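PDB 6QVM: multiheme cytochrome cf from Carboxydothermus ferrireducens DSM 11255, which probably carries electrons as an extracellular, S-layer-associated undecaheme cytochrome that reduces insoluble Fe(III) substrates. Local coordinates for residues K107-V112 with V203-A208; T307-V312 with N338-L343; T441-Y446 with A456-T461; G564-S569 with F604-V609. All blocks are in the same frame, centred on the assembly; numbering follows the deposited sequence.

Contact 1: K107-V112 with V203-A208; sequences KEFARV and VKAFNA
The Phe206 ring is met at its edge by Arg111 NH2 and Phe109 CE1, and obliquely by Glu108 OE2 and Val112 CG2. Arg111 NH2 lies 3.8 Å from Phe206 CZ, in the plane of the ring, with the guanidinium turned 67° against it. Phe109 CE1 sits 4.0 Å from Phe206 CD1, and the two aromatic side chains lie alongside and point opposite ways. Val112 CG2 covers one face of the guanidinium towards its rim and touches Phe206 CE1 at 3.5 Å. Glu108 OE2 comes to 3.4 Å from Phe206 CZ. At the edge of the Phe109 ring stands Ala205 CB, 4.0 Å from CZ.

Phe206 is thus a knob in a hole made by Glu108, Phe109, Arg111 and Val112, and it joins helices 102-113 and 199-212. Their local axes run nearly parallel, at 14° and 10.6 Å apart. Arg111 grips Glu108 side-on: NE reaches OE1 at 2.7 Å and NH2 reaches OE2, both on the syn side of the carboxylate. Arg80 is a second partner of OE2, and Glu79 pairs with Arg111 NH1. An alanine in place of Glu108 would probably leave Arg80 and the NE and NH2 of Arg111 without their shared acceptor, hold the guanidinium less firmly, with Glu79 still on NH1, and open a gap beside Phe206 CZ.

The aromatic knob therefore packs against apolar side chains on one part of the hole and a paired carboxylate and guanidinium on the other. The buried Glu108 is likely to stay ionised between its two arginines.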
# COMPACT_ATOMS: atom_id res chain seq x y z
N LYS A 107 14.09 -11.33 -30.21
CA LYS A 107 13.71 -11.08 -28.82
C LYS A 107 14.37 -9.81 -28.29
O LYS A 107 13.73 -8.98 -27.64
CB LYS A 107 14.09 -12.29 -27.97
CG LYS A 107 13.20 -12.52 -26.76
CD LYS A 107 13.32 -13.95 -26.27
N GLU A 108 15.66 -9.63 -28.60
CA GLU A 108 16.38 -8.45 -28.13
C GLU A 108 16.13 -7.24 -29.02
O GLU A 108 15.99 -6.12 -28.51
CB GLU A 108 17.88 -8.76 -28.05
CG GLU A 108 18.31 -9.43 -26.76
CD GLU A 108 18.13 -8.53 -25.54
OE1 GLU A 108 17.10 -8.66 -24.84
OE2 GLU A 108 19.01 -7.68 -25.30
N PHE A 109 16.09 -7.43 -30.34
CA PHE A 109 15.75 -6.32 -31.23
C PHE A 109 14.36 -5.78 -30.92
O PHE A 109 14.13 -4.57 -30.96
CB PHE A 109 15.83 -6.77 -32.69
CG PHE A 109 17.22 -6.71 -33.28
CD1 PHE A 109 18.32 -7.10 -32.54
CD2 PHE A 109 17.42 -6.26 -34.57
CE1 PHE A 109 19.60 -7.03 -33.07
CE2 PHE A 109 18.69 -6.20 -35.12
CZ PHE A 109 19.78 -6.58 -34.37
N ALA A 110 13.41 -6.67 -30.59
CA ALA A 110 12.07 -6.22 -30.23
C ALA A 110 12.09 -5.47 -28.90
O ALA A 110 11.52 -4.38 -28.79
CB ALA A 110 11.11 -7.40 -30.18
N ARG A 111 12.73 -6.05 -27.88
CA ARG A 111 12.73 -5.43 -26.56
C ARG A 111 13.25 -4.00 -26.61
O ARG A 111 12.63 -3.08 -26.07
CB ARG A 111 13.58 -6.26 -25.60
CG ARG A 111 13.80 -5.57 -24.26
CD ARG A 111 14.75 -6.33 -23.35
NE ARG A 111 16.14 -6.30 -23.81
CZ ARG A 111 16.94 -5.24 -23.69
NH1 ARG A 111 16.50 -4.12 -23.15
NH2 ARG A 111 18.20 -5.30 -24.12
N VAL A 112 14.41 -3.79 -27.25
CA VAL A 112 15.04 -2.48 -27.23
C VAL A 112 14.23 -1.48 -28.05
O VAL A 112 14.11 -0.31 -27.67
CB VAL A 112 16.50 -2.59 -27.71
CG1 VAL A 112 17.12 -1.21 -27.89
CG2 VAL A 112 17.30 -3.42 -26.73
N VAL A 203 26.28 -8.10 -32.84
CA VAL A 203 26.48 -7.11 -31.79
C VAL A 203 26.62 -5.72 -32.38
O VAL A 203 26.09 -4.74 -31.84
CB VAL A 203 27.69 -7.50 -30.93
CG1 VAL A 203 28.16 -6.32 -30.08
CG2 VAL A 203 27.35 -8.68 -30.05
N LYS A 204 27.31 -5.60 -33.52
CA LYS A 204 27.40 -4.30 -34.18
C LYS A 204 26.03 -3.82 -34.65
O LYS A 204 25.76 -2.62 -34.66
CB LYS A 204 28.39 -4.38 -35.35
CG LYS A 204 28.74 -3.05 -35.99
CD LYS A 204 30.17 -3.06 -36.51
CE LYS A 204 30.48 -1.79 -37.28
NZ LYS A 204 29.75 -1.73 -38.57
N ALA A 205 25.16 -4.76 -35.02
CA ALA A 205 23.80 -4.39 -35.40
C ALA A 205 22.98 -4.03 -34.16
O ALA A 205 22.23 -3.05 -34.17
CB ALA A 205 23.14 -5.52 -36.18
N PHE A 206 23.12 -4.81 -33.09
CA PHE A 206 22.40 -4.52 -31.84
C PHE A 206 22.79 -3.16 -31.28
O PHE A 206 21.94 -2.42 -30.78
CB PHE A 206 22.68 -5.63 -30.83
CG PHE A 206 21.94 -5.48 -29.53
CD1 PHE A 206 20.55 -5.42 -29.51
CD2 PHE A 206 22.63 -5.39 -28.33
CE1 PHE A 206 19.87 -5.29 -28.31
CE2 PHE A 206 21.95 -5.25 -27.13
CZ PHE A 206 20.57 -5.20 -27.12
N ASN A 207 24.08 -2.80 -31.39
CA ASN A 207 24.52 -1.49 -30.92
C ASN A 207 23.83 -0.36 -31.67
O ASN A 207 23.51 0.68 -31.09
CB ASN A 207 26.05 -1.37 -31.04
CG ASN A 207 26.78 -2.26 -30.06
OD1 ASN A 207 26.20 -2.73 -29.08
ND2 ASN A 207 28.06 -2.52 -30.34
N ALA A 208 23.59 -0.55 -32.97
CA ALA A 208 22.89 0.46 -33.75
C ALA A 208 21.43 0.59 -33.32
O ALA A 208 20.87 1.69 -33.35
CB ALA A 208 22.98 0.14 -35.24

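Contact 2: T307-V312 with N338-L343; sequences TQNWLV and NTYKEL. With NGA (2-acetamido-2-deoxy-beta-D-galactopyranose), chain B.
Tyr340 holds CG anti to its own carbonyl carbon (chi1 -65°), which starts its ring towards helix 310-313, while Leu311 holds CG anti to the backbone N (chi1 -170°) on the facing side. Leu311 and Tyr340 then run alongside each other, oppositely directed, Leu311 CD2 lying 3.6 Å from Tyr340 CB. Val312 crosses the tyrosine at about a right angle, its CG2 3.6 Å from ring atom CE1. Asn309 and Tyr340 meet tip to tip, with ND2 3.7 Å from OH.

Strand 339-342 belongs to a two-stranded antiparallel sheet with 333-336, and Asn309 is the N-cap of the helix packed against it. Asn309 OD1 accepts from Val312 N at 3.1 Å, the donor standing above the carbonyl plane. An alanine in place of Asn309 would probably leave Val312 N without its cap and the linkage oxygen of Tyr340 without its amide neighbour.

That oxygen carries an O-linked glycan: Tyr340 OH is bonded to C1 of the N-acetylgalactosamine at 1.4 Å. Val312 CG2 also borders the sugar, 3.9 Å from its ring oxygen O5. Further along the strand, Glu342 packs its CG loosely against Leu311 CD2, and its carboxylate bonds to Tyr287 and Tyr272.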
# COMPACT_ATOMS: atom_id res chain seq x y z
N THR A 307 -22.93 16.88 -10.82
CA THR A 307 -22.66 17.72 -11.97
C THR A 307 -21.29 18.37 -11.92
O THR A 307 -20.97 19.16 -12.81
CB THR A 307 -23.73 18.82 -12.11
OG1 THR A 307 -23.83 19.56 -10.89
CG2 THR A 307 -25.09 18.22 -12.47
N GLN A 308 -20.47 18.05 -10.92
CA GLN A 308 -19.15 18.65 -10.80
C GLN A 308 -18.26 18.27 -11.98
O GLN A 308 -18.52 17.31 -12.71
CB GLN A 308 -18.47 18.23 -9.49
CG GLN A 308 -19.26 18.52 -8.22
CD GLN A 308 -20.19 17.38 -7.85
OE1 GLN A 308 -20.77 16.72 -8.72
NE2 GLN A 308 -20.35 17.15 -6.55
N ASN A 309 -17.20 19.06 -12.16
CA ASN A 309 -16.11 18.68 -13.05
C ASN A 309 -15.20 17.73 -12.29
O ASN A 309 -14.57 18.12 -11.30
CB ASN A 309 -15.35 19.92 -13.53
CG ASN A 309 -14.29 19.60 -14.58
OD1 ASN A 309 -13.56 18.61 -14.47
ND2 ASN A 309 -14.20 20.44 -15.60
N TRP A 310 -15.14 16.48 -12.75
CA TRP A 310 -14.38 15.46 -12.03
C TRP A 310 -12.89 15.78 -12.03
O TRP A 310 -12.21 15.62 -11.02
CB TRP A 310 -14.63 14.08 -12.64
CG TRP A 310 -13.60 13.06 -12.25
CD1 TRP A 310 -13.57 12.32 -11.10
CD2 TRP A 310 -12.46 12.67 -13.01
NE1 TRP A 310 -12.48 11.49 -11.10
CE2 TRP A 310 -11.78 11.68 -12.26
CE3 TRP A 310 -11.94 13.05 -14.25
CZ2 TRP A 310 -10.61 11.07 -12.72
CZ3 TRP A 310 -10.78 12.44 -14.70
CH2 TRP A 310 -10.12 11.47 -13.93
N LEU A 311 -12.38 16.25 -13.17
CA LEU A 311 -10.95 16.53 -13.27
C LEU A 311 -10.53 17.66 -12.34
O LEU A 311 -9.46 17.60 -11.72
CB LEU A 311 -10.60 16.86 -14.72
CG LEU A 311 -9.12 16.95 -15.10
CD1 LEU A 311 -8.40 15.64 -14.82
CD2 LEU A 311 -8.99 17.33 -16.57
N VAL A 312 -11.37 18.69 -12.22
CA VAL A 312 -11.02 19.86 -11.41
C VAL A 312 -11.27 19.58 -9.93
O VAL A 312 -10.53 20.04 -9.06
CB VAL A 312 -11.78 21.10 -11.92
CG1 VAL A 312 -11.60 22.27 -10.96
CG2 VAL A 312 -11.30 21.46 -13.31
N ASN A 338 -9.80 26.83 -22.29
CA ASN A 338 -11.11 26.20 -22.12
C ASN A 338 -11.04 24.68 -22.21
O ASN A 338 -11.96 24.02 -21.72
CB ASN A 338 -12.08 26.71 -23.19
CG ASN A 338 -11.56 26.49 -24.60
OD1 ASN A 338 -12.02 25.59 -25.30
ND2 ASN A 338 -10.58 27.29 -25.01
N THR A 339 -10.00 24.12 -22.81
CA THR A 339 -9.78 22.69 -22.90
C THR A 339 -8.84 22.27 -21.77
O THR A 339 -7.98 23.05 -21.34
CB THR A 339 -9.17 22.32 -24.25
OG1 THR A 339 -7.88 22.93 -24.39
CG2 THR A 339 -10.07 22.80 -25.38
N TYR A 340 -9.02 21.05 -21.29
CA TYR A 340 -8.21 20.53 -20.20
C TYR A 340 -7.20 19.53 -20.74
O TYR A 340 -7.48 18.78 -21.68
CB TYR A 340 -9.09 19.88 -19.14
CG TYR A 340 -10.02 20.85 -18.44
CD1 TYR A 340 -9.59 21.56 -17.33
CD2 TYR A 340 -11.31 21.07 -18.90
CE1 TYR A 340 -10.43 22.46 -16.69
CE2 TYR A 340 -12.16 21.96 -18.27
CZ TYR A 340 -11.71 22.66 -17.16
OH TYR A 340 -12.54 23.56 -16.52
N LYS A 341 -6.00 19.54 -20.16
CA LYS A 341 -4.99 18.53 -20.43
C LYS A 341 -4.78 17.71 -19.17
O LYS A 341 -4.55 18.26 -18.09
CB LYS A 341 -3.67 19.16 -20.88
CG LYS A 341 -2.71 18.15 -21.51
CD LYS A 341 -1.27 18.64 -21.53
CE LYS A 341 -0.35 17.56 -22.08
NZ LYS A 341 1.06 17.75 -21.64
N GLU A 342 -4.88 16.39 -19.30
CA GLU A 342 -4.66 15.50 -18.17
C GLU A 342 -3.17 15.39 -17.88
O GLU A 342 -2.38 15.05 -18.77
CB GLU A 342 -5.25 14.13 -18.46
CG GLU A 342 -6.73 14.18 -18.83
CD GLU A 342 -7.29 12.82 -19.19
OE1 GLU A 342 -8.45 12.75 -19.63
OE2 GLU A 342 -6.56 11.81 -19.03
N LEU A 343 -2.78 15.69 -16.64
CA LEU A 343 -1.39 15.61 -16.23
C LEU A 343 -1.05 14.32 -15.51
O LEU A 343 0.13 14.06 -15.24
CB LEU A 343 -1.03 16.80 -15.33
CG LEU A 343 -1.08 18.19 -15.98
CD1 LEU A 343 -0.55 19.26 -15.05
CD2 LEU A 343 -0.31 18.19 -17.29
C1 NGA B . -12.52 24.88 -16.13
C2 NGA B . -13.80 25.72 -16.03
C3 NGA B . -13.82 26.87 -15.03
C4 NGA B . -12.95 26.51 -13.84
C5 NGA B . -11.55 26.10 -14.26
C6 NGA B . -10.70 25.78 -13.03
C7 NGA B . -14.75 25.46 -18.20
C8 NGA B . -14.37 25.50 -19.66
N2 NGA B . -14.04 26.21 -17.37
O3 NGA B . -15.14 27.13 -14.55
O4 NGA B . -13.53 25.45 -13.13
O5 NGA B . -11.57 24.95 -15.08
O6 NGA B . -9.33 25.77 -13.34
O7 NGA B . -15.66 24.74 -17.80

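Contact 3: T441-Y446 with A456-T461; sequences TALEDY and ADFNAT
Phe458 is packed between Leu443 and Tyr446, and the close distances of this contact gather around it. On one face of its ring lies the backbone of helix 437-449: Leu443 CA stands 4.0 Å from the ring centroid and 20° off the normal, a CH-pi contact. Leu443 CD1 adds an apolar touch at 3.8 Å from Phe458 CD2, and Ala442 CB lies 4.0 Å from CZ. Phe458 CB points toward the helix and lies over a face of the Tyr446 ring; with CG anti to the backbone N (chi1 165°) the ring continues on to Leu443. This second CH-pi contact measures 3.8 Å from Phe458 CB to the Tyr446 centroid. The two rings are oblique, with planes at 47°, and Tyr446 CG comes to 3.4 Å from Phe458 CD1.

The other side is looser and nearer solvent. Tyr446 OH ends beside Asp457, 3.6 Å from OD2, with the tyrosine ring and the carboxylate planes perpendicular. Thr461 OG1, on an exposed residue, comes only to 4.4 Å from Tyr446 CE2 and bonds weakly back to Phe458 O.

The segment 456-461 follows the helix after a short connection and folds back onto it, with Phe467 further along the same loop also touching Ala442. Dispersion and CH-pi contacts make up most of the join, and the polar groups gather at its more open rim.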
# COMPACT_ATOMS: atom_id res chain seq x y z
N THR A 441 6.01 -3.41 14.01
CA THR A 441 6.63 -3.95 12.81
C THR A 441 8.09 -4.29 13.05
O THR A 441 8.58 -5.31 12.55
CB THR A 441 6.50 -2.96 11.65
OG1 THR A 441 7.12 -1.72 12.01
CG2 THR A 441 5.04 -2.73 11.32
N ALA A 442 8.81 -3.47 13.82
CA ALA A 442 10.19 -3.78 14.15
C ALA A 442 10.28 -5.10 14.91
O ALA A 442 11.10 -5.96 14.58
CB ALA A 442 10.80 -2.65 14.97
N LEU A 443 9.42 -5.27 15.92
CA LEU A 443 9.39 -6.53 16.67
C LEU A 443 9.09 -7.71 15.76
O LEU A 443 9.79 -8.73 15.80
CB LEU A 443 8.34 -6.43 17.78
CG LEU A 443 7.91 -7.74 18.45
CD1 LEU A 443 9.11 -8.47 19.04
CD2 LEU A 443 6.87 -7.46 19.53
N GLU A 444 8.05 -7.59 14.93
CA GLU A 444 7.70 -8.67 14.02
C GLU A 444 8.83 -8.98 13.04
O GLU A 444 8.96 -10.12 12.58
CB GLU A 444 6.41 -8.32 13.28
CG GLU A 444 6.45 -8.57 11.79
CD GLU A 444 5.12 -9.07 11.24
OE1 GLU A 444 4.06 -8.52 11.62
OE2 GLU A 444 5.14 -10.03 10.45
N ASP A 445 9.66 -7.98 12.71
CA ASP A 445 10.82 -8.23 11.87
C ASP A 445 11.89 -9.03 12.60
O ASP A 445 12.60 -9.83 11.98
CB ASP A 445 11.41 -6.91 11.36
CG ASP A 445 10.65 -6.37 10.17
OD1 ASP A 445 9.83 -7.11 9.59
OD2 ASP A 445 10.88 -5.19 9.81
N TYR A 446 12.04 -8.81 13.91
CA TYR A 446 13.05 -9.50 14.70
C TYR A 446 12.69 -10.96 14.95
O TYR A 446 13.58 -11.81 15.04
CB TYR A 446 13.26 -8.75 16.02
CG TYR A 446 14.06 -9.49 17.08
CD1 TYR A 446 13.44 -10.35 17.97
CD2 TYR A 446 15.43 -9.30 17.20
CE1 TYR A 446 14.16 -11.01 18.94
CE2 TYR A 446 16.16 -9.96 18.17
CZ TYR A 446 15.52 -10.82 19.04
OH TYR A 446 16.24 -11.48 20.02
N ALA A 456 10.25 -10.69 24.64
CA ALA A 456 10.91 -10.12 25.81
C ALA A 456 12.35 -9.73 25.50
O ALA A 456 12.85 -8.73 26.04
CB ALA A 456 10.86 -11.11 26.97
N ASP A 457 13.04 -10.50 24.67
CA ASP A 457 14.45 -10.25 24.41
C ASP A 457 14.72 -9.55 23.08
O ASP A 457 15.88 -9.44 22.67
CB ASP A 457 15.26 -11.56 24.50
CG ASP A 457 14.95 -12.52 23.37
OD1 ASP A 457 13.86 -12.42 22.77
OD2 ASP A 457 15.80 -13.39 23.09
N PHE A 458 13.67 -9.09 22.39
CA PHE A 458 13.88 -8.04 21.39
C PHE A 458 14.03 -6.68 22.08
O PHE A 458 14.80 -5.83 21.62
CB PHE A 458 12.72 -7.99 20.40
CG PHE A 458 12.67 -6.73 19.58
CD1 PHE A 458 13.62 -6.49 18.60
CD2 PHE A 458 11.68 -5.78 19.78
CE1 PHE A 458 13.59 -5.33 17.84
CE2 PHE A 458 11.64 -4.62 19.03
CZ PHE A 458 12.60 -4.39 18.06
N ASN A 459 13.32 -6.50 23.19
CA ASN A 459 13.34 -5.25 23.94
C ASN A 459 14.75 -4.93 24.44
O ASN A 459 15.08 -3.76 24.67
CB ASN A 459 12.36 -5.32 25.11
CG ASN A 459 10.92 -5.59 24.67
OD1 ASN A 459 9.99 -4.90 25.10
ND2 ASN A 459 10.72 -6.59 23.82
N ALA A 460 15.58 -5.96 24.61
CA ALA A 460 16.97 -5.73 25.00
C ALA A 460 17.72 -4.92 23.96
O ALA A 460 18.68 -4.21 24.30
CB ALA A 460 17.67 -7.07 25.23
N THR A 461 17.30 -4.99 22.70
CA THR A 461 18.02 -4.35 21.61
C THR A 461 17.73 -2.86 21.50
O THR A 461 18.55 -2.13 20.93
CB THR A 461 17.68 -5.05 20.29
OG1 THR A 461 17.67 -6.47 20.48
CG2 THR A 461 18.71 -4.71 19.22

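Contact 4: G564-S569 with F604-V609; sequences GKPTIS and FDANAV. With HEC (heme c), chain O.
Lys565, next to Gly564, is the first residue of its segment to meet the start of helix 606-628. Gly564 itself borders heme c, its O lying 3.9 Å from the heme atom CBB. Lys565 CB packs on Val609 CG1 at 3.9 Å, while its carbonyl O faces Ala606 CA at 3.4 Å in a CA-H...O contact (148° at the hydrogen). The lysine chain bends at chi3 (-68°) and leads away from the helix, and NZ bonds to a carboxylate oxygen of another heme.

A cis peptide joins Lys565 to Pro566, whose ring lies against the turn into the helix. Pro566 CG comes to 3.4 Å from Phe604 O, and Pro566 CD to 3.5 Å from Ala606 N. Here the helix has its N-cap, Asp605, whose OD1 accepts from Ala608 N at 3.0 Å in a nearly straight bond (168°). The proline thus packs on backbone beside the cap, with the side chains of Val609 and Phe604 at its borders.

From Thr567 the chain enters strand 567-572, an inner strand of a four-stranded antiparallel sheet. On the helix side, Phe604 turns the tip of its ring to the heme bound near Gly564: CZ lies 3.5 Å from the meso carbon CHB, which is near the plane of the phenylalanine ring. Phe604 also stacks with His599, the last residue of a CXXCH heme-attachment sequence that begins at Cys595, and Val609 CG1 meets the heme methyl CMB at 3.6 Å.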
# COMPACT_ATOMS: atom_id res chain seq x y z
N GLY A 564 -21.88 7.47 21.03
CA GLY A 564 -23.09 8.19 21.36
C GLY A 564 -23.88 7.46 22.43
O GLY A 564 -23.84 6.25 22.56
N LYS A 565 -24.61 8.24 23.22
CA LYS A 565 -25.40 7.72 24.32
C LYS A 565 -26.79 8.33 24.31
O LYS A 565 -27.20 8.98 25.27
CB LYS A 565 -24.68 8.00 25.64
CG LYS A 565 -23.38 7.23 25.80
CD LYS A 565 -22.59 7.62 27.05
CE LYS A 565 -22.06 9.04 26.94
NZ LYS A 565 -21.23 9.41 28.12
N PRO A 566 -27.58 8.11 23.25
CA PRO A 566 -27.28 7.32 22.06
C PRO A 566 -26.63 8.12 20.91
O PRO A 566 -25.94 7.53 20.07
CB PRO A 566 -28.65 6.81 21.66
CG PRO A 566 -29.57 7.91 22.05
CD PRO A 566 -29.00 8.54 23.27
N THR A 567 -26.86 9.43 20.86
CA THR A 567 -26.29 10.27 19.82
C THR A 567 -25.15 11.11 20.36
O THR A 567 -25.09 11.44 21.55
CB THR A 567 -27.34 11.18 19.18
OG1 THR A 567 -27.71 12.20 20.12
CG2 THR A 567 -28.56 10.39 18.76
N ILE A 568 -24.22 11.45 19.47
CA ILE A 568 -23.08 12.30 19.80
C ILE A 568 -22.86 13.26 18.63
O ILE A 568 -23.12 12.92 17.47
CB ILE A 568 -21.81 11.47 20.09
CG1 ILE A 568 -20.70 12.36 20.65
CG2 ILE A 568 -21.34 10.75 18.84
CD1 ILE A 568 -19.53 11.57 21.21
N SER A 569 -22.42 14.47 18.96
CA SER A 569 -22.07 15.47 17.96
C SER A 569 -20.65 15.96 18.23
O SER A 569 -20.32 16.32 19.36
CB SER A 569 -23.05 16.65 18.00
OG SER A 569 -24.00 16.53 16.96
N PHE A 604 -35.48 5.74 22.03
CA PHE A 604 -34.33 5.48 22.90
C PHE A 604 -33.49 6.75 22.95
O PHE A 604 -32.83 7.11 21.96
CB PHE A 604 -33.53 4.29 22.38
CG PHE A 604 -32.50 3.77 23.34
CD1 PHE A 604 -32.88 3.24 24.56
CD2 PHE A 604 -31.16 3.78 23.00
CE1 PHE A 604 -31.93 2.75 25.44
CE2 PHE A 604 -30.21 3.28 23.86
CZ PHE A 604 -30.60 2.76 25.08
N ASP A 605 -33.50 7.45 24.09
CA ASP A 605 -32.91 8.78 24.17
C ASP A 605 -31.88 8.84 25.31
O ASP A 605 -31.67 7.87 26.05
CB ASP A 605 -33.98 9.86 24.33
CG ASP A 605 -34.87 9.64 25.56
OD1 ASP A 605 -34.47 8.90 26.49
OD2 ASP A 605 -36.00 10.18 25.58
N ALA A 606 -31.26 10.02 25.43
CA ALA A 606 -30.19 10.21 26.41
C ALA A 606 -30.69 9.98 27.84
O ALA A 606 -29.94 9.49 28.69
CB ALA A 606 -29.60 11.61 26.27
N ASN A 607 -31.94 10.36 28.13
CA ASN A 607 -32.49 10.13 29.46
C ASN A 607 -32.50 8.64 29.80
O ASN A 607 -32.06 8.23 30.88
CB ASN A 607 -33.89 10.71 29.56
CG ASN A 607 -33.89 12.23 29.58
OD1 ASN A 607 -33.03 12.86 30.18
ND2 ASN A 607 -34.87 12.82 28.91
N ALA A 608 -33.01 7.82 28.88
CA ALA A 608 -33.04 6.38 29.10
C ALA A 608 -31.63 5.82 29.34
O ALA A 608 -31.44 4.94 30.18
CB ALA A 608 -33.70 5.68 27.93
N VAL A 609 -30.64 6.33 28.60
CA VAL A 609 -29.28 5.84 28.76
C VAL A 609 -28.65 6.38 30.03
O VAL A 609 -27.93 5.67 30.74
CB VAL A 609 -28.44 6.19 27.51
CG1 VAL A 609 -27.03 5.62 27.64
CG2 VAL A 609 -29.12 5.70 26.26
FE HEC O . -28.58 -1.96 23.96
CHA HEC O . -30.68 -3.32 26.31
CHB HEC O . -27.98 0.71 26.09
CHC HEC O . -26.57 -0.50 21.57
CHD HEC O . -29.40 -4.46 21.71
NA HEC O . -29.22 -1.40 25.84
C1A HEC O . -30.07 -2.13 26.65
C2A HEC O . -30.21 -1.42 27.90
C3A HEC O . -29.46 -0.31 27.84
C4A HEC O . -28.83 -0.27 26.54
CMA HEC O . -29.31 0.73 28.96
CAA HEC O . -31.06 -1.87 29.11
CBA HEC O . -30.30 -3.01 29.78
CGA HEC O . -30.98 -3.46 31.05
O1A HEC O . -31.87 -2.72 31.56
O2A HEC O . -30.62 -4.55 31.56
NB HEC O . -27.47 -0.25 23.86
C1B HEC O . -27.40 0.73 24.84
C2B HEC O . -26.59 1.82 24.34
C3B HEC O . -26.20 1.48 23.09
C4B HEC O . -26.75 0.18 22.76
CMB HEC O . -26.26 3.11 25.13
CAB HEC O . -25.33 2.33 22.14
CBB HEC O . -23.90 2.39 22.72
NC HEC O . -28.12 -2.37 21.99
C1C HEC O . -27.19 -1.68 21.23
C2C HEC O . -26.91 -2.49 20.05
C3C HEC O . -27.77 -3.53 20.04
C4C HEC O . -28.50 -3.50 21.29
CMC HEC O . -26.04 -2.03 18.86
CAC HEC O . -27.93 -4.64 18.98
CBC HEC O . -26.67 -5.51 18.84
ND HEC O . -29.83 -3.63 24.00
C1D HEC O . -30.02 -4.51 22.94
C2D HEC O . -30.98 -5.51 23.33
C3D HEC O . -31.37 -5.15 24.77
C4D HEC O . -30.61 -3.97 25.10
CMD HEC O . -31.48 -6.68 22.47
CAD HEC O . -32.37 -5.89 25.69
CBD HEC O . -31.75 -7.20 26.14
CGD HEC O . -32.82 -8.11 26.70
O1D HEC O . -33.58 -7.66 27.61
O2D HEC O . -32.90 -9.29 26.26

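The four contacts lie in series along the chain and none touches another; contacts 1 and 4 are farthest apart, with centres about 74 Å from each other on opposite sides of the chain's centre. Contact 1 is the buried one and joins two nearly parallel helices, whereas contact 2 is a surface contact of a short helix with a strand. Contacts 3 and 4 are partly buried and pair a helix with a loop or strand entry. Aromatic rings dominate 1 and 3, and contact 1 adds a charged pair within one of its helices. Contacts 2 and 4 share an N-capped helix start; contact 2 carries a covalent sugar on its tyrosine, while in contact 4 the packed Phe604 and Val609 themselves border a heme.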